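Long-range contacts in anabena Tic22 (PDB 4EV1), which probably acts as a chaperone in protein transport, as a Tic22-like protein linked to thylakoids: residues A[12-20]-A[47-58]; A[157-167]-A[206-216]. All blocks are in the same frame, centred on the assembly; numbering follows the deposited sequence.

Contact 1 of 2, residues A[12-20]-A[47-58]; sequences DSVPIYLVT and AYMSRQEAQAFI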
# COMPACT_ATOMS: atom_id res chain seq x y z
N ASP A 12 7.93 -4.02 3.13
CA ASP A 12 8.62 -4.33 1.88
C ASP A 12 7.98 -5.45 1.04
O ASP A 12 8.30 -5.59 -0.14
CB ASP A 12 10.08 -4.71 2.13
CG ASP A 12 11.00 -3.50 2.31
OD1 ASP A 12 10.56 -2.35 2.17
OD2 ASP A 12 12.20 -3.72 2.58
N SER A 13 7.10 -6.23 1.64
CA SER A 13 6.33 -7.24 0.87
C SER A 13 5.53 -6.59 -0.24
O SER A 13 5.17 -7.24 -1.19
CB SER A 13 5.30 -7.90 1.77
OG SER A 13 5.91 -8.79 2.65
N VAL A 14 5.17 -5.32 -0.03
CA VAL A 14 4.18 -4.64 -0.86
C VAL A 14 4.92 -3.77 -1.86
O VAL A 14 5.64 -2.85 -1.45
CB VAL A 14 3.26 -3.78 0.02
CG1 VAL A 14 2.20 -3.09 -0.79
CG2 VAL A 14 2.61 -4.64 1.15
N PRO A 15 4.74 -4.02 -3.15
CA PRO A 15 5.33 -3.09 -4.12
C PRO A 15 4.45 -1.85 -4.35
O PRO A 15 3.24 -1.93 -4.35
CB PRO A 15 5.43 -3.93 -5.40
CG PRO A 15 4.34 -4.88 -5.31
CD PRO A 15 4.03 -5.12 -3.81
N ILE A 16 5.10 -0.71 -4.53
CA ILE A 16 4.44 0.53 -4.80
C ILE A 16 4.94 0.92 -6.17
O ILE A 16 6.12 0.76 -6.47
CB ILE A 16 4.86 1.59 -3.76
CG1 ILE A 16 4.49 1.11 -2.34
CG2 ILE A 16 4.26 2.98 -4.10
CD1 ILE A 16 3.01 0.98 -2.04
N TYR A 17 4.07 1.42 -7.02
CA TYR A 17 4.48 1.80 -8.41
C TYR A 17 4.59 3.33 -8.57
O TYR A 17 3.66 4.05 -8.31
CB TYR A 17 3.49 1.17 -9.37
CG TYR A 17 3.40 -0.31 -9.17
CD1 TYR A 17 4.42 -1.14 -9.59
CD2 TYR A 17 2.34 -0.89 -8.50
CE1 TYR A 17 4.37 -2.50 -9.40
CE2 TYR A 17 2.29 -2.27 -8.28
CZ TYR A 17 3.34 -3.08 -8.73
OH TYR A 17 3.31 -4.45 -8.54
N LEU A 18 5.78 3.81 -8.92
CA LEU A 18 6.07 5.20 -9.09
C LEU A 18 6.18 5.48 -10.57
O LEU A 18 6.54 4.57 -11.35
CB LEU A 18 7.38 5.54 -8.41
CG LEU A 18 7.41 5.40 -6.88
CD1 LEU A 18 8.74 6.01 -6.38
CD2 LEU A 18 6.15 6.06 -6.17
N VAL A 19 5.76 6.67 -10.96
CA VAL A 19 6.00 7.17 -12.31
C VAL A 19 7.33 7.91 -12.31
O VAL A 19 7.50 8.95 -11.61
CB VAL A 19 4.86 8.06 -12.83
CG1 VAL A 19 5.25 8.68 -14.20
CG2 VAL A 19 3.59 7.28 -12.96
N THR A 20 8.27 7.39 -13.09
CA THR A 20 9.67 7.84 -13.01
C THR A 20 10.31 8.02 -14.35
O THR A 20 9.73 7.56 -15.34
CB THR A 20 10.55 6.88 -12.21
OG1 THR A 20 10.87 5.73 -12.98
CG2 THR A 20 9.90 6.42 -10.90
N ALA A 47 2.06 8.05 -5.93
CA ALA A 47 2.38 6.63 -5.88
C ALA A 47 1.10 5.83 -6.14
O ALA A 47 -0.01 6.32 -5.89
CB ALA A 47 3.04 6.23 -4.53
N TYR A 48 1.26 4.61 -6.65
CA TYR A 48 0.15 3.75 -7.04
C TYR A 48 0.28 2.37 -6.43
O TYR A 48 1.36 1.75 -6.46
CB TYR A 48 0.11 3.59 -8.56
CG TYR A 48 -0.22 4.85 -9.33
CD1 TYR A 48 0.79 5.76 -9.70
CD2 TYR A 48 -1.52 5.14 -9.71
CE1 TYR A 48 0.50 6.94 -10.43
CE2 TYR A 48 -1.82 6.33 -10.42
CZ TYR A 48 -0.81 7.21 -10.77
OH TYR A 48 -1.09 8.37 -11.46
N MET A 49 -0.85 1.84 -6.00
CA MET A 49 -0.96 0.46 -5.54
C MET A 49 -1.07 -0.47 -6.72
O MET A 49 -0.72 -1.66 -6.58
CB MET A 49 -2.17 0.28 -4.65
CG MET A 49 -2.06 1.10 -3.33
SD MET A 49 -0.52 0.97 -2.43
CE MET A 49 -0.49 -0.73 -2.13
N SER A 50 -1.52 0.09 -7.87
CA SER A 50 -1.70 -0.70 -9.11
C SER A 50 -0.74 -0.27 -10.22
O SER A 50 -0.73 0.89 -10.64
CB SER A 50 -3.13 -0.54 -9.64
OG SER A 50 -3.20 -0.84 -11.03
N ARG A 51 0.05 -1.22 -10.72
CA ARG A 51 0.96 -0.95 -11.82
C ARG A 51 0.21 -0.51 -13.08
O ARG A 51 0.62 0.43 -13.76
CB ARG A 51 1.81 -2.19 -12.13
CG ARG A 51 2.94 -1.94 -13.11
CD ARG A 51 4.02 -3.00 -12.99
NE ARG A 51 3.78 -4.13 -13.89
CZ ARG A 51 4.26 -4.22 -15.13
NH1 ARG A 51 5.02 -3.24 -15.61
NH2 ARG A 51 3.99 -5.28 -15.87
N GLN A 52 -0.90 -1.19 -13.38
CA GLN A 52 -1.70 -0.86 -14.55
C GLN A 52 -2.22 0.58 -14.49
O GLN A 52 -2.23 1.28 -15.52
CB GLN A 52 -2.88 -1.85 -14.75
CG GLN A 52 -3.99 -1.32 -15.72
CD GLN A 52 -4.82 -2.41 -16.40
OE1 GLN A 52 -5.45 -2.16 -17.42
NE2 GLN A 52 -4.83 -3.60 -15.82
N GLU A 53 -2.63 1.02 -13.30
CA GLU A 53 -3.06 2.41 -13.11
C GLU A 53 -1.94 3.40 -13.36
O GLU A 53 -2.15 4.43 -14.03
CB GLU A 53 -3.71 2.67 -11.71
CG GLU A 53 -5.12 2.21 -11.65
CD GLU A 53 -5.78 2.34 -10.26
OE1 GLU A 53 -5.44 3.29 -9.53
OE2 GLU A 53 -6.68 1.48 -9.95
N ALA A 54 -0.74 3.10 -12.84
CA ALA A 54 0.43 3.94 -13.06
C ALA A 54 0.71 4.07 -14.55
O ALA A 54 0.97 5.14 -15.04
CB ALA A 54 1.71 3.33 -12.33
N GLN A 55 0.69 2.94 -15.23
CA GLN A 55 0.95 2.93 -16.63
C GLN A 55 -0.10 3.73 -17.43
O GLN A 55 0.26 4.41 -18.39
CB GLN A 55 1.10 1.52 -17.15
CG GLN A 55 1.67 1.48 -18.60
CD GLN A 55 3.05 2.06 -18.78
OE1 GLN A 55 3.26 3.03 -19.58
NE2 GLN A 55 4.00 1.54 -18.05
N ALA A 56 -1.35 3.67 -17.00
CA ALA A 56 -2.45 4.35 -17.69
C ALA A 56 -2.21 5.86 -17.59
O ALA A 56 -2.44 6.60 -18.55
CB ALA A 56 -3.80 3.94 -17.05
N PHE A 57 -1.75 6.30 -16.43
CA PHE A 57 -1.39 7.70 -16.22
C PHE A 57 -0.32 8.15 -17.21
O PHE A 57 -0.47 9.16 -17.89
CB PHE A 57 -0.98 7.96 -14.78
CG PHE A 57 -0.45 9.33 -14.57
CD1 PHE A 57 -1.31 10.41 -14.54
CD2 PHE A 57 0.91 9.56 -14.52
CE1 PHE A 57 -0.85 11.66 -14.39
CE2 PHE A 57 1.37 10.85 -14.36
CZ PHE A 57 0.49 11.89 -14.29
N ILE A 58 0.75 7.35 -17.35
CA ILE A 58 1.77 7.63 -18.35
C ILE A 58 1.16 7.66 -19.77
O ILE A 58 1.45 8.56 -20.56
CB ILE A 58 2.91 6.58 -18.28
CG1 ILE A 58 3.63 6.66 -16.94
CG2 ILE A 58 3.86 6.78 -19.46
CD1 ILE A 58 4.62 5.46 -16.64
O HOH W 1 0.88 -3.15 -4.98

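Contact 2 of 2, residues A[157-167]-A[206-216]; sequences QVVPLFLSKQD and QVVLVPSPESR. With EDO (1,2-ethanediol), chain G.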
# COMPACT_ATOMS: atom_id res chain seq x y z
N GLN A 157 3.02 -19.98 11.80
CA GLN A 157 1.79 -19.30 11.37
C GLN A 157 2.00 -17.79 11.17
O GLN A 157 2.85 -17.17 11.83
CB GLN A 157 0.65 -19.52 12.37
CG GLN A 157 0.88 -18.90 13.75
CD GLN A 157 -0.29 -19.15 14.73
OE1 GLN A 157 -0.68 -18.25 15.48
NE2 GLN A 157 -0.84 -20.35 14.70
N VAL A 158 1.20 -17.21 10.27
CA VAL A 158 1.13 -15.76 10.07
C VAL A 158 -0.33 -15.30 10.09
O VAL A 158 -1.25 -16.09 9.83
CB VAL A 158 1.83 -15.34 8.76
CG1 VAL A 158 3.30 -15.79 8.78
CG2 VAL A 158 1.11 -15.92 7.56
N VAL A 159 -0.53 -14.03 10.43
CA VAL A 159 -1.82 -13.38 10.34
C VAL A 159 -1.79 -12.43 9.12
O VAL A 159 -1.15 -11.37 9.18
CB VAL A 159 -2.16 -12.57 11.60
CG1 VAL A 159 -3.45 -11.83 11.38
CG2 VAL A 159 -2.28 -13.51 12.87
N PRO A 160 -2.45 -12.81 8.02
CA PRO A 160 -2.30 -12.05 6.78
C PRO A 160 -3.22 -10.86 6.68
O PRO A 160 -4.42 -11.02 6.83
CB PRO A 160 -2.71 -13.07 5.72
CG PRO A 160 -3.72 -13.89 6.40
CD PRO A 160 -3.29 -14.00 7.82
N LEU A 161 -2.67 -9.68 6.38
CA LEU A 161 -3.46 -8.52 6.03
C LEU A 161 -3.42 -8.28 4.49
O LEU A 161 -2.38 -7.98 3.89
CB LEU A 161 -2.98 -7.30 6.80
CG LEU A 161 -2.73 -7.48 8.30
CD1 LEU A 161 -2.15 -6.20 8.92
CD2 LEU A 161 -4.00 -7.89 8.99
N PHE A 162 -4.57 -8.43 3.86
CA PHE A 162 -4.64 -8.41 2.41
C PHE A 162 -4.87 -7.02 1.88
O PHE A 162 -5.76 -6.29 2.36
CB PHE A 162 -5.74 -9.33 1.90
CG PHE A 162 -5.56 -10.78 2.33
CD1 PHE A 162 -4.66 -11.62 1.67
CD2 PHE A 162 -6.26 -11.27 3.42
CE1 PHE A 162 -4.49 -12.95 2.08
CE2 PHE A 162 -6.11 -12.59 3.82
CZ PHE A 162 -5.24 -13.43 3.17
N LEU A 163 -4.12 -6.67 0.86
CA LEU A 163 -4.37 -5.42 0.14
C LEU A 163 -5.52 -5.60 -0.86
O LEU A 163 -6.09 -4.61 -1.37
CB LEU A 163 -3.11 -4.95 -0.58
CG LEU A 163 -2.06 -4.13 0.18
CD1 LEU A 163 -2.66 -2.77 0.67
CD2 LEU A 163 -1.41 -4.89 1.31
N SER A 164 -5.89 -6.85 -1.13
CA SER A 164 -6.98 -7.13 -2.02
C SER A 164 -8.13 -7.92 -1.37
O SER A 164 -7.93 -9.01 -0.84
CB SER A 164 -6.45 -7.86 -3.24
OG SER A 164 -7.51 -7.99 -4.12
N LYS A 165 -9.32 -7.38 -1.46
CA LYS A 165 -10.48 -7.98 -0.84
C LYS A 165 -10.76 -9.38 -1.32
O LYS A 165 -11.14 -10.18 -0.55
CB LYS A 165 -11.69 -7.11 -0.99
CG LYS A 165 -12.83 -7.53 -0.18
CD LYS A 165 -14.02 -7.08 -0.81
CE LYS A 165 -14.97 -8.19 -0.92
NZ LYS A 165 -15.82 -8.11 0.27
N GLN A 166 -10.56 -9.65 -2.59
CA GLN A 166 -10.78 -10.98 -3.16
C GLN A 166 -9.92 -12.04 -2.49
O GLN A 166 -10.38 -13.17 -2.29
CB GLN A 166 -10.55 -11.00 -4.69
CG GLN A 166 -9.08 -10.84 -5.06
CD GLN A 166 -8.85 -10.55 -6.54
OE1 GLN A 166 -9.02 -11.44 -7.38
NE2 GLN A 166 -8.40 -9.31 -6.85
N ASP A 167 -8.70 -11.69 -2.10
CA ASP A 167 -7.84 -12.62 -1.37
C ASP A 167 -8.40 -12.87 0.04
O ASP A 167 -8.32 -13.98 0.53
CB ASP A 167 -6.41 -12.09 -1.23
CG ASP A 167 -5.63 -12.14 -2.52
OD1 ASP A 167 -5.64 -13.18 -3.23
OD2 ASP A 167 -5.02 -11.12 -2.83
N GLN A 206 3.82 -11.97 13.84
CA GLN A 206 3.17 -12.85 12.86
C GLN A 206 2.49 -12.10 11.70
O GLN A 206 2.11 -12.73 10.71
CB GLN A 206 2.08 -13.69 13.53
CG GLN A 206 2.58 -14.61 14.63
CD GLN A 206 1.43 -15.14 15.45
OE1 GLN A 206 0.43 -15.63 14.91
NE2 GLN A 206 1.56 -15.04 16.77
N VAL A 207 2.22 -10.93 11.75
CA VAL A 207 1.51 -10.10 10.79
C VAL A 207 2.36 -9.98 9.54
O VAL A 207 3.57 -9.73 9.61
CB VAL A 207 1.20 -8.70 11.34
CG1 VAL A 207 0.57 -7.83 10.26
CG2 VAL A 207 0.29 -8.80 12.55
N VAL A 208 1.74 -10.24 8.47
CA VAL A 208 2.33 -10.06 7.16
C VAL A 208 1.35 -9.32 6.26
O VAL A 208 0.12 -9.44 6.40
CB VAL A 208 2.70 -11.41 6.51
CG1 VAL A 208 3.78 -12.11 7.32
CG2 VAL A 208 1.48 -12.29 6.37
N LEU A 209 1.90 -8.52 5.36
CA LEU A 209 1.11 -7.80 4.37
C LEU A 209 1.14 -8.57 3.07
O LEU A 209 2.21 -8.91 2.60
CB LEU A 209 1.67 -6.40 4.11
CG LEU A 209 1.36 -5.43 5.24
CD1 LEU A 209 2.28 -5.65 6.40
CD2 LEU A 209 1.45 -3.99 4.71
N VAL A 210 -0.03 -8.83 2.49
CA VAL A 210 -0.12 -9.62 1.27
C VAL A 210 -0.60 -8.68 0.14
O VAL A 210 -1.74 -8.20 0.16
CB VAL A 210 -1.09 -10.82 1.44
CG1 VAL A 210 -1.17 -11.63 0.16
CG2 VAL A 210 -0.66 -11.74 2.63
N PRO A 211 0.29 -8.36 -0.81
CA PRO A 211 -0.17 -7.51 -1.90
C PRO A 211 -1.14 -8.20 -2.87
O PRO A 211 -1.46 -9.36 -2.74
CB PRO A 211 1.11 -7.14 -2.60
CG PRO A 211 2.00 -8.34 -2.39
CD PRO A 211 1.65 -8.88 -1.04
N SER A 212 -1.62 -7.45 -3.84
CA SER A 212 -2.68 -7.89 -4.73
C SER A 212 -2.19 -9.04 -5.62
O SER A 212 -0.98 -9.25 -5.72
CB SER A 212 -3.03 -6.74 -5.64
OG SER A 212 -1.92 -6.50 -6.53
N PRO A 213 -3.12 -9.82 -6.20
CA PRO A 213 -2.67 -10.93 -7.05
C PRO A 213 -1.77 -10.45 -8.20
O PRO A 213 -0.81 -11.15 -8.57
CB PRO A 213 -3.98 -11.52 -7.62
CG PRO A 213 -5.02 -11.14 -6.69
CD PRO A 213 -4.58 -9.83 -6.02
N GLU A 214 -2.10 -9.30 -8.74
CA GLU A 214 -1.34 -8.73 -9.84
C GLU A 214 0.10 -8.39 -9.43
O GLU A 214 1.03 -8.65 -10.17
CB GLU A 214 -2.03 -7.49 -10.40
CG GLU A 214 -3.40 -7.77 -11.03
CD GLU A 214 -4.59 -7.97 -10.03
OE1 GLU A 214 -4.49 -7.73 -8.81
OE2 GLU A 214 -5.68 -8.37 -10.52
N SER A 215 0.26 -7.81 -8.24
CA SER A 215 1.59 -7.50 -7.70
C SER A 215 2.39 -8.77 -7.38
O SER A 215 3.61 -8.81 -7.54
CB SER A 215 1.46 -6.57 -6.48
OG SER A 215 1.24 -5.24 -6.92
N ARG A 216 1.71 -9.78 -6.84
CA ARG A 216 2.38 -11.04 -6.50
C ARG A 216 2.94 -11.69 -7.77
O ARG A 216 4.09 -12.13 -7.78
CB ARG A 216 1.43 -12.02 -5.80
CG ARG A 216 1.04 -11.58 -4.39
CD ARG A 216 0.49 -12.74 -3.61
NE ARG A 216 -0.63 -13.44 -4.28
CZ ARG A 216 -1.92 -13.13 -4.15
NH1 ARG A 216 -2.31 -12.06 -3.45
NH2 ARG A 216 -2.86 -13.88 -4.75
C1 EDO G . -3.71 -4.44 -9.11
O1 EDO G . -4.91 -4.68 -8.39
C2 EDO G . -2.58 -4.87 -8.17
O2 EDO G . -2.12 -3.88 -7.24
O HOH W 2 -4.12 -9.20 -1.04

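Contact 1 of 2, residues A[12-20]-A[47-58]
The Y17 ring has R51 over one face: R51 CB stands 3.6 Å from the ring centroid and 3° off its normal, a CH-pi contact. M49 O comes up to the edge of the same ring near its plane. The Y48 ring has A54 CA over one face and Y17 O in plane at its edge. With CG beside its backbone N (chi1 -56°), the Y17 ring is set against the backbone of residues 49-51, and its hydroxyl reaches S215. The backbones form a single antiparallel hydrogen-bonded pair: Y17 N gives a bond of 2.8 Å to Y48 O, in the carbonyl plane, and Y48 N returns one of 3.0 Å to Y17 O. This joins strand 15-20, whose I16 and L18 pair with strand 79-84, to strand 43-48 of a second small sheet. Helix 51-58, its first turn capped by S50 OG, then runs 7° from parallel to strand 15-20, their axes 8.1 Å apart. V19 projects toward it, CG2 lying 3.8 Å from F57 CD2 and CG1 3.8 Å from I58 CG1. I16 CG2 presses on A47 CB at 3.5 Å, while the twice-bent M49 chain brings SD to 3.6 Å from I16 CD1.

Contact 2 of 2, residues A[157-167]-A[206-216]
V159 to F162 pair in order with V207 to V210 in a parallel ladder. Of its bonds, L161 N to V208 O (2.8 Å) lies nearly along the C=O axis, whereas V159 N meets Q206 O at 3.0 Å from 55° above the carbonyl plane. Apolar contacts line both faces. On one, L161 CD1 abuts V207 CG1 at a tight 3.4 Å; on the other, F162 and V210 lie side by side, CD1 to CB 3.7 Å, and P160 CB touches V210 CG2. Beyond the strands the contact turns ionic. R216 grips D167 end-on with two nitrogens, NH1 to OD2 at 2.9 Å and NH2 to OD1 at 3.2 Å, the guanidinium and carboxylate planes 57° apart. R216 NH1 also donates to P211 O at 2.9 Å, and P213 CA lies over a guanidinium face. A leucine in place of R216 would probably leave D167 without its cationic mate and P211 O without this donor. A water accepts from S164 N and can donate to D167 OD2 and V210 O. Opposite charges are thus matched between two helix starts, each behind an N-cap serine (S164, S212), and R216 probably helps keep D167 ionised.

Overall arrangement
Contact 1 is buried and mainly apolar and aromatic, with one bridge of two backbone bonds; contact 2 is partly buried, with a longer parallel ladder and a salt bridge. They hold different strands and helices, yet residues 49-51 and 163-165 are alike: M49 and L163 share a phi of -80°, and S50 and S164 each stand at an N-cap, so both strands lead into their helices by a similar turn. Their centres lie about 17 Å apart, but they meet directly. P15 CG packs on S215 OG, V14 CG2 on L209 CB at 3.6 Å, and Y218 of helix 213-220 touches Y17 and R51. That helix, which starts in contact 2, therefore also packs on contact 1.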